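Local coordinates for putative phosphomannomutase (Thermus thermophilus, PDB 1TUO), which probably interconverts phosphorylated sugars as a magnesium-dependent mutase of the phosphohexose mutase family, by moving a phosphoryl group between positions of the sugar, at residues His33-His42 with Ala135-Ala146; Asp122-Gln130 with Phe315-Leu323. All coordinates share one frame; numbering follows the deposited sequence.

Interaction 1. Residues His33-His42 with Ala135-Ala146; sequences HRLAEAYGRH and AIEALVPEEARA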
loop_
_atom_site.group_PDB
_atom_site.type_symbol
_atom_site.label_atom_id
_atom_site.label_comp_id
_atom_site.label_asym_id
_atom_site.label_seq_id
_atom_site.Cartn_x
_atom_site.Cartn_y
_atom_site.Cartn_z
ATOM N N HIS A 33 17.740 16.768 8.395
ATOM C CA HIS A 33 19.078 17.024 7.864
ATOM C C HIS A 33 20.093 15.968 8.321
ATOM O O HIS A 33 21.037 15.625 7.622
ATOM C CB HIS A 33 19.523 18.413 8.334
ATOM C CG HIS A 33 18.984 19.464 7.394
ATOM N ND1 HIS A 33 19.334 19.536 6.089
ATOM C CD2 HIS A 33 18.035 20.466 7.653
ATOM C CE1 HIS A 33 18.617 20.549 5.572
ATOM N NE2 HIS A 33 17.830 21.127 6.484
ATOM N N ARG A 34 19.907 15.391 9.505
ATOM C CA ARG A 34 20.803 14.341 9.965
ATOM C C ARG A 34 20.558 13.112 9.088
ATOM O O ARG A 34 21.496 12.417 8.685
ATOM C CB ARG A 34 20.527 14.002 11.431
ATOM C CG ARG A 34 20.932 15.096 12.403
ATOM C CD ARG A 34 20.457 14.782 13.818
ATOM N NE ARG A 34 21.045 13.560 14.357
ATOM C CZ ARG A 34 20.614 12.945 15.453
ATOM N NH1 ARG A 34 19.582 13.441 16.130
ATOM N NH2 ARG A 34 21.214 11.837 15.877
ATOM N N LEU A 35 19.291 12.857 8.776
ATOM C CA LEU A 35 18.955 11.710 7.938
ATOM C C LEU A 35 19.484 11.931 6.520
ATOM O O LEU A 35 19.979 10.995 5.884
ATOM C CB LEU A 35 17.440 11.492 7.901
ATOM C CG LEU A 35 16.944 10.300 7.073
ATOM C CD1 LEU A 35 17.627 9.018 7.539
ATOM C CD2 LEU A 35 15.436 10.178 7.212
ATOM N N ALA A 36 19.392 13.166 6.033
ATOM C CA ALA A 36 19.868 13.488 4.689
ATOM C C ALA A 36 21.361 13.210 4.581
ATOM O O ALA A 36 21.826 12.646 3.592
ATOM C CB ALA A 36 19.583 14.944 4.359
ATOM N N GLU A 37 22.109 13.607 5.606
ATOM C CA GLU A 37 23.552 13.387 5.622
ATOM C C GLU A 37 23.868 11.895 5.569
ATOM O O GLU A 37 24.765 11.464 4.841
ATOM C CB GLU A 37 24.166 13.990 6.889
ATOM C CG GLU A 37 25.690 13.965 6.905
ATOM C CD GLU A 37 26.308 14.994 5.975
ATOM O OE1 GLU A 37 27.515 14.874 5.677
ATOM O OE2 GLU A 37 25.598 15.933 5.551
ATOM N N ALA A 38 23.133 11.109 6.349
ATOM C CA ALA A 38 23.334 9.665 6.396
ATOM C C ALA A 38 23.067 9.042 5.036
ATOM O O ALA A 38 23.848 8.235 4.538
ATOM C CB ALA A 38 22.407 9.045 7.426
ATOM N N TYR A 39 21.941 9.419 4.445
ATOM C CA TYR A 39 21.548 8.894 3.148
ATOM C C TYR A 39 22.526 9.287 2.041
ATOM O O TYR A 39 22.889 8.460 1.200
ATOM C CB TYR A 39 20.135 9.387 2.812
ATOM C CG TYR A 39 19.549 8.788 1.558
ATOM C CD1 TYR A 39 19.552 7.406 1.351
ATOM C CD2 TYR A 39 18.959 9.598 0.593
ATOM C CE1 TYR A 39 18.977 6.844 0.208
ATOM C CE2 TYR A 39 18.381 9.049 -0.551
ATOM C CZ TYR A 39 18.393 7.678 -0.737
ATOM O OH TYR A 39 17.810 7.135 -1.862
ATOM N N GLY A 40 22.958 10.542 2.051
ATOM C CA GLY A 40 23.894 11.006 1.042
ATOM C C GLY A 40 25.228 10.287 1.137
ATOM O O GLY A 40 25.796 9.880 0.119
ATOM N N ARG A 41 25.734 10.134 2.357
ATOM C CA ARG A 41 27.008 9.453 2.566
ATOM C C ARG A 41 26.889 8.023 2.063
ATOM O O ARG A 41 27.803 7.494 1.425
ATOM C CB ARG A 41 27.388 9.455 4.052
ATOM C CG ARG A 41 27.645 10.846 4.617
ATOM C CD ARG A 41 28.275 10.807 6.008
ATOM N NE ARG A 41 28.381 12.149 6.583
ATOM C CZ ARG A 41 29.071 12.452 7.679
ATOM N NH1 ARG A 41 29.734 11.510 8.336
ATOM N NH2 ARG A 41 29.101 13.703 8.121
ATOM N N HIS A 42 25.754 7.400 2.357
ATOM C CA HIS A 42 25.502 6.035 1.927
ATOM C C HIS A 42 25.530 5.913 0.403
ATOM O O HIS A 42 26.146 4.996 -0.150
ATOM C CB HIS A 42 24.143 5.565 2.440
ATOM C CG HIS A 42 23.677 4.286 1.821
ATOM N ND1 HIS A 42 24.286 3.074 2.066
ATOM C CD2 HIS A 42 22.642 4.025 0.990
ATOM C CE1 HIS A 42 23.646 2.121 1.413
ATOM N NE2 HIS A 42 22.644 2.672 0.750
ATOM N N ALA A 135 22.284 0.090 6.947
ATOM C CA ALA A 135 23.471 0.825 6.530
ATOM C C ALA A 135 23.267 2.335 6.651
ATOM O O ALA A 135 24.149 3.062 7.113
ATOM C CB ALA A 135 23.830 0.453 5.098
ATOM N N ILE A 136 22.099 2.807 6.232
ATOM C CA ILE A 136 21.791 4.227 6.307
ATOM C C ILE A 136 21.672 4.667 7.772
ATOM O O ILE A 136 22.193 5.713 8.164
ATOM C CB ILE A 136 20.467 4.536 5.549
ATOM C CG1 ILE A 136 20.662 4.262 4.051
ATOM C CG2 ILE A 136 20.058 5.975 5.772
ATOM C CD1 ILE A 136 19.357 4.218 3.248
ATOM N N GLU A 137 20.997 3.853 8.575
ATOM C CA GLU A 137 20.802 4.158 9.992
ATOM C C GLU A 137 22.141 4.311 10.705
ATOM O O GLU A 137 22.323 5.198 11.539
ATOM C CB GLU A 137 20.007 3.040 10.665
ATOM C CG GLU A 137 19.715 3.282 12.138
ATOM C CD GLU A 137 19.114 2.063 12.812
ATOM O OE1 GLU A 137 18.118 2.219 13.541
ATOM O OE2 GLU A 137 19.642 0.947 12.614
ATOM N N ALA A 138 23.077 3.434 10.364
ATOM C CA ALA A 138 24.397 3.457 10.981
ATOM C C ALA A 138 25.166 4.745 10.704
ATOM O O ALA A 138 26.024 5.142 11.496
ATOM C CB ALA A 138 25.207 2.250 10.504
ATOM N N LEU A 139 24.855 5.400 9.589
ATOM C CA LEU A 139 25.543 6.627 9.199
ATOM C C LEU A 139 24.933 7.939 9.691
ATOM O O LEU A 139 25.417 9.013 9.336
ATOM C CB LEU A 139 25.671 6.678 7.677
ATOM C CG LEU A 139 26.571 5.606 7.060
ATOM C CD1 LEU A 139 26.390 5.602 5.548
ATOM C CD2 LEU A 139 28.024 5.892 7.432
ATOM N N VAL A 140 23.883 7.867 10.499
ATOM C CA VAL A 140 23.264 9.091 11.007
ATOM C C VAL A 140 24.221 9.787 11.972
ATOM O O VAL A 140 24.607 9.217 12.993
ATOM C CB VAL A 140 21.937 8.797 11.740
ATOM C CG1 VAL A 140 21.381 10.084 12.344
ATOM C CG2 VAL A 140 20.923 8.207 10.765
ATOM N N PRO A 141 24.620 11.027 11.658
ATOM C CA PRO A 141 25.539 11.785 12.513
ATOM C C PRO A 141 24.807 12.374 13.712
ATOM O O PRO A 141 23.591 12.534 13.683
ATOM C CB PRO A 141 26.052 12.865 11.578
ATOM C CG PRO A 141 24.826 13.181 10.770
ATOM C CD PRO A 141 24.264 11.805 10.455
ATOM N N GLU A 142 25.552 12.697 14.763
ATOM C CA GLU A 142 24.943 13.273 15.956
ATOM C C GLU A 142 24.429 14.661 15.632
ATOM O O GLU A 142 23.402 15.101 16.153
ATOM C CB GLU A 142 25.967 13.358 17.089
ATOM C CG GLU A 142 26.373 12.009 17.644
ATOM C CD GLU A 142 25.195 11.257 18.229
ATOM O OE1 GLU A 142 24.613 11.746 19.220
ATOM O OE2 GLU A 142 24.850 10.182 17.694
ATOM N N GLU A 143 25.146 15.342 14.749
ATOM C CA GLU A 143 24.790 16.691 14.357
ATOM C C GLU A 143 24.960 16.875 12.854
ATOM O O GLU A 143 25.840 16.269 12.237
ATOM C CB GLU A 143 25.677 17.676 15.119
ATOM C CG GLU A 143 25.289 19.126 14.979
ATOM C CD GLU A 143 26.078 19.581 16.185
ATOM O OE1 GLU A 143 25.857 19.409 17.383
ATOM O OE2 GLU A 143 27.163 19.943 15.752
ATOM N N ALA A 144 24.109 17.712 12.272
ATOM C CA ALA A 144 24.164 17.984 10.842
ATOM C C ALA A 144 23.840 19.447 10.557
ATOM O O ALA A 144 23.297 20.153 11.404
ATOM C CB ALA A 144 23.191 17.074 10.097
ATOM N N ARG A 145 24.184 19.891 9.355
ATOM C CA ARG A 145 23.935 21.261 8.941
ATOM C C ARG A 145 22.850 21.312 7.872
ATOM O O ARG A 145 22.586 20.344 7.171
ATOM C CB ARG A 145 25.240 21.837 8.388
ATOM C CG ARG A 145 26.474 21.197 9.024
ATOM C CD ARG A 145 27.727 21.380 8.160
ATOM N NE ARG A 145 28.932 21.377 8.994
ATOM C CZ ARG A 145 30.094 21.711 8.401
ATOM N NH1 ARG A 145 29.811 21.876 7.120
ATOM N NH2 ARG A 145 31.360 21.768 8.823
ATOM N N ALA A 146 22.183 22.457 7.756
ATOM C CA ALA A 146 21.112 22.617 6.776
ATOM C C ALA A 146 21.703 22.978 5.416
ATOM O O ALA A 146 21.480 24.069 4.890
ATOM C CB ALA A 146 20.131 23.696 7.235
#
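Residues His33-His42 of helix 29-45 pack against the last turn of helix 130-138 and the loop after it (Ala135-Ala146). Ile136 is a knob among Leu35, Ala38, Tyr39 and His42. Its CG1 lies over one face of the His42 imidazole, a CH-pi contact 3.9 Å from the ring centroid, while Ile136 CD1 reaches the edge of the Tyr39 ring, 3.7 Å from Tyr39 CD1. His42 NE2 also hydrogen-bonds Glu132, in the same helix as Ile136. Ala38 allows the close approach: its CB stands 3.4 Å from Ile136 O and 3.7 Å from Val140 CG2. This is helix packing within alpha/beta/alpha domain I; Leu35 reaches from helix 29-45 to strand 115-122 of its sheet. Arg34 holds the loop. Its NE donates to Pro141 O (2.8 Å, N-H...O angle 155°), the oxygen lying near the guanidinium plane, and NH2 adds a weak bond to that oxygen. The bend at chi3 (62°) turns the guanidinium back to this carbonyl, and NH1 goes to Ala10 O. At the far end Ala146 CA lies over the face of the His33 ring, a CH-pi contact 3.5 Å from its centroid and 11° off the normal; His33 ND1 hydrogen-bonds His71 of helix 61-75.

Interaction 2. Residues Asp122-Gln130 with Phe315-Leu323; sequences DATGGPIAQ and FKWIKEEFL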
loop_
_atom_site.group_PDB
_atom_site.type_symbol
_atom_site.label_atom_id
_atom_site.label_comp_id
_atom_site.label_asym_id
_atom_site.label_seq_id
_atom_site.Cartn_x
_atom_site.Cartn_y
_atom_site.Cartn_z
ATOM N N ASP A 122 15.009 1.708 -3.537
ATOM C CA ASP A 122 16.273 1.449 -4.210
ATOM C C ASP A 122 16.085 1.563 -5.722
ATOM O O ASP A 122 15.001 1.909 -6.195
ATOM C CB ASP A 122 16.863 0.086 -3.798
ATOM C CG ASP A 122 16.017 -1.092 -4.222
ATOM O OD1 ASP A 122 16.242 -2.188 -3.657
ATOM O OD2 ASP A 122 15.151 -0.950 -5.115
ATOM N N ALA A 123 17.140 1.281 -6.477
ATOM C CA ALA A 123 17.099 1.406 -7.933
ATOM C C ALA A 123 16.010 0.626 -8.660
ATOM O O ALA A 123 15.663 0.964 -9.797
ATOM C CB ALA A 123 18.454 1.042 -8.506
ATOM N N THR A 124 15.468 -0.408 -8.027
ATOM C CA THR A 124 14.440 -1.208 -8.681
ATOM C C THR A 124 13.078 -0.536 -8.631
ATOM O O THR A 124 12.138 -0.994 -9.276
ATOM C CB THR A 124 14.307 -2.605 -8.043
ATOM O OG1 THR A 124 13.758 -2.479 -6.725
ATOM C CG2 THR A 124 15.661 -3.284 -7.963
ATOM N N GLY A 125 12.977 0.548 -7.867
ATOM C CA GLY A 125 11.712 1.250 -7.754
ATOM C C GLY A 125 10.798 0.589 -6.738
ATOM O O GLY A 125 9.596 0.413 -6.984
ATOM N N GLY A 126 11.380 0.213 -5.602
ATOM C CA GLY A 126 10.635 -0.416 -4.523
ATOM C C GLY A 126 11.326 -0.127 -3.196
ATOM O O GLY A 126 12.444 0.386 -3.186
ATOM N N PRO A 127 10.699 -0.455 -2.055
ATOM C CA PRO A 127 11.319 -0.194 -0.750
ATOM C C PRO A 127 12.701 -0.818 -0.573
ATOM O O PRO A 127 12.925 -1.965 -0.960
ATOM C CB PRO A 127 10.295 -0.755 0.243
ATOM C CG PRO A 127 9.583 -1.815 -0.540
ATOM C CD PRO A 127 9.420 -1.170 -1.902
ATOM N N ILE A 128 13.623 -0.062 0.023
ATOM C CA ILE A 128 14.968 -0.579 0.260
ATOM C C ILE A 128 14.905 -1.808 1.158
ATOM O O ILE A 128 14.012 -1.936 1.999
ATOM C CB ILE A 128 15.891 0.460 0.934
ATOM C CG1 ILE A 128 15.267 0.955 2.241
ATOM C CG2 ILE A 128 16.175 1.606 -0.028
ATOM C CD1 ILE A 128 16.195 1.830 3.054
ATOM N N ALA A 129 15.853 -2.718 0.966
ATOM C CA ALA A 129 15.899 -3.932 1.764
ATOM C C ALA A 129 16.388 -3.592 3.168
ATOM O O ALA A 129 16.952 -2.516 3.399
ATOM C CB ALA A 129 16.831 -4.961 1.102
ATOM N N GLN A 130 16.172 -4.510 4.104
ATOM C CA GLN A 130 16.588 -4.302 5.486
ATOM C C GLN A 130 18.081 -4.000 5.615
ATOM O O GLN A 130 18.477 -3.140 6.401
ATOM C CB GLN A 130 16.233 -5.527 6.331
ATOM C CG GLN A 130 16.573 -5.371 7.808
ATOM C CD GLN A 130 16.126 -6.557 8.645
ATOM O OE1 GLN A 130 16.376 -6.610 9.850
ATOM N NE2 GLN A 130 15.458 -7.515 8.008
ATOM N N PHE A 315 6.557 -5.355 3.640
ATOM C CA PHE A 315 6.600 -5.471 2.187
ATOM C C PHE A 315 7.971 -5.848 1.633
ATOM O O PHE A 315 8.075 -6.340 0.508
ATOM C CB PHE A 315 6.100 -4.184 1.529
ATOM C CG PHE A 315 5.835 -4.326 0.056
ATOM C CD1 PHE A 315 6.816 -3.998 -0.878
ATOM C CD2 PHE A 315 4.619 -4.817 -0.399
ATOM C CE1 PHE A 315 6.582 -4.159 -2.243
ATOM C CE2 PHE A 315 4.377 -4.981 -1.760
ATOM C CZ PHE A 315 5.362 -4.651 -2.683
ATOM N N LYS A 316 9.017 -5.638 2.425
ATOM C CA LYS A 316 10.363 -5.979 1.983
ATOM C C LYS A 316 10.425 -7.450 1.577
ATOM O O LYS A 316 11.118 -7.809 0.618
ATOM C CB LYS A 316 11.380 -5.708 3.098
ATOM C CG LYS A 316 11.163 -6.525 4.362
ATOM C CD LYS A 316 12.246 -6.247 5.395
ATOM C CE LYS A 316 11.925 -6.927 6.713
ATOM N NZ LYS A 316 12.710 -8.121 6.409
ATOM N N TRP A 317 9.697 -8.297 2.301
ATOM C CA TRP A 317 9.690 -9.730 2.006
ATOM C C TRP A 317 9.038 -10.031 0.661
ATOM O O TRP A 317 9.444 -10.958 -0.037
ATOM C CB TRP A 317 8.948 -10.520 3.090
ATOM C CG TRP A 317 9.549 -10.457 4.463
ATOM C CD1 TRP A 317 9.312 -9.510 5.425
ATOM C CD2 TRP A 317 10.450 -11.406 5.050
ATOM N NE1 TRP A 317 10.005 -9.818 6.575
ATOM C CE2 TRP A 317 10.712 -10.975 6.371
ATOM C CE3 TRP A 317 11.062 -12.581 4.587
ATOM C CZ2 TRP A 317 11.560 -11.678 7.236
ATOM C CZ3 TRP A 317 11.906 -13.280 5.448
ATOM C CH2 TRP A 317 12.145 -12.824 6.757
ATOM N N ILE A 318 8.012 -9.263 0.308
ATOM C CA ILE A 318 7.317 -9.465 -0.958
ATOM C C ILE A 318 8.183 -8.963 -2.111
ATOM O O ILE A 318 8.253 -9.589 -3.166
ATOM C CB ILE A 318 5.946 -8.733 -0.954
ATOM C CG1 ILE A 318 5.037 -9.369 0.105
ATOM C CG2 ILE A 318 5.292 -8.814 -2.329
ATOM C CD1 ILE A 318 3.709 -8.661 0.300
ATOM N N LYS A 319 8.850 -7.831 -1.905
ATOM C CA LYS A 319 9.717 -7.276 -2.936
ATOM C C LYS A 319 10.842 -8.254 -3.275
ATOM O O LYS A 319 11.142 -8.477 -4.447
ATOM C CB LYS A 319 10.305 -5.937 -2.469
ATOM C CG LYS A 319 11.391 -5.371 -3.382
ATOM C CD LYS A 319 11.587 -3.879 -3.110
ATOM C CE LYS A 319 12.867 -3.354 -3.755
ATOM N NZ LYS A 319 14.078 -3.804 -3.004
ATOM N N GLU A 320 11.454 -8.848 -2.255
ATOM C CA GLU A 320 12.536 -9.803 -2.495
ATOM C C GLU A 320 12.057 -10.906 -3.434
ATOM O O GLU A 320 12.749 -11.266 -4.390
ATOM C CB GLU A 320 13.024 -10.433 -1.183
ATOM C CG GLU A 320 14.197 -11.404 -1.383
ATOM C CD GLU A 320 14.751 -11.951 -0.074
ATOM O OE1 GLU A 320 14.157 -12.899 0.489
ATOM O OE2 GLU A 320 15.784 -11.425 0.389
ATOM N N GLU A 321 10.866 -11.434 -3.173
ATOM C CA GLU A 321 10.328 -12.501 -4.008
ATOM C C GLU A 321 9.976 -12.032 -5.418
ATOM O O GLU A 321 10.170 -12.767 -6.384
ATOM C CB GLU A 321 9.117 -13.145 -3.323
ATOM C CG GLU A 321 9.496 -13.854 -2.024
ATOM C CD GLU A 321 10.738 -14.730 -2.186
ATOM O OE1 GLU A 321 11.767 -14.448 -1.534
ATOM O OE2 GLU A 321 10.685 -15.696 -2.979
ATOM N N PHE A 322 9.460 -10.812 -5.539
ATOM C CA PHE A 322 9.118 -10.267 -6.851
ATOM C C PHE A 322 10.359 -10.234 -7.743
ATOM O O PHE A 322 10.310 -10.607 -8.918
ATOM C CB PHE A 322 8.590 -8.839 -6.707
ATOM C CG PHE A 322 7.102 -8.743 -6.518
ATOM C CD1 PHE A 322 6.379 -9.785 -5.947
ATOM C CD2 PHE A 322 6.430 -7.572 -6.869
ATOM C CE1 PHE A 322 5.010 -9.667 -5.725
ATOM C CE2 PHE A 322 5.058 -7.440 -6.650
ATOM C CZ PHE A 322 4.346 -8.491 -6.075
ATOM N N LEU A 323 11.469 -9.779 -7.173
ATOM C CA LEU A 323 12.715 -9.671 -7.920
ATOM C C LEU A 323 13.209 -11.028 -8.427
ATOM O O LEU A 323 14.081 -11.089 -9.295
ATOM C CB LEU A 323 13.776 -8.971 -7.063
ATOM C CG LEU A 323 13.403 -7.529 -6.671
ATOM C CD1 LEU A 323 14.486 -6.922 -5.792
ATOM C CD2 LEU A 323 13.211 -6.687 -7.927
#
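Lys319 crosses from helix 315-322 to the turn at Asp122-Pro127 and supplies the ionic part of the contact. Its NZ forms a salt bridge with Asp122 OD1 (2.8 Å), met on the syn side but 35° out of the carboxylate plane. The chain is nearly straight up to CE, then bends at chi4 (-74°), which brings NZ also within 3.0 Å of Pro127 O, a weak hydrogen bond. Thr124 steadies the carboxylate: Asp122 OD2 takes its hydroxyl through the syn lone pair (Thr124 OG1 to Asp122 OD2 2.6 Å), and its backbone N, from above the plane, closes an Asx turn. Apolar packing flanks this pair. Pro127 CG abuts the edge of the Phe315 ring, 3.5 Å from Phe315 CD1, with the two side chains roughly perpendicular, and Pro127 CD lies 3.7 Å from Lys319 CD. Lys319 CE passes 3.6 Å from Gly126 C, where glycine has no side chain in the way. Thr124 CG2 and Leu323 CD2 meet tip to tip at 4.2 Å. The contact joins the first and third alpha/beta/alpha domains: strand 126-127, paired with strand 115-122 and leading into helix 130-138, faces helix 315-322, whose Ile318 packs on strands 286-290 and 308-311.

How the interactions relate
From the N terminus the chain passes helix 29-45, where interaction 1 begins, then strand 115-122 and Asp122-Gln130, and continues directly into helix 130-138, whose end and following loop close interaction 1 across 92 intervening residues. Interaction 2 closes only at Phe315-Leu323, with 184 residues between Gln130 and Phe315. Its first segment lies inside the first loop and its second outside it, so the two loops cross. Interaction 1 stays within domain I; interaction 2 ties domain I to domain III. Their centres are 22 Å apart, yet they touch where Ile136 CD1 packs 4.0 Å from Ile128 CD1, so the end of helix 130-138 and the strand region before it are in packing contact on the domain I side.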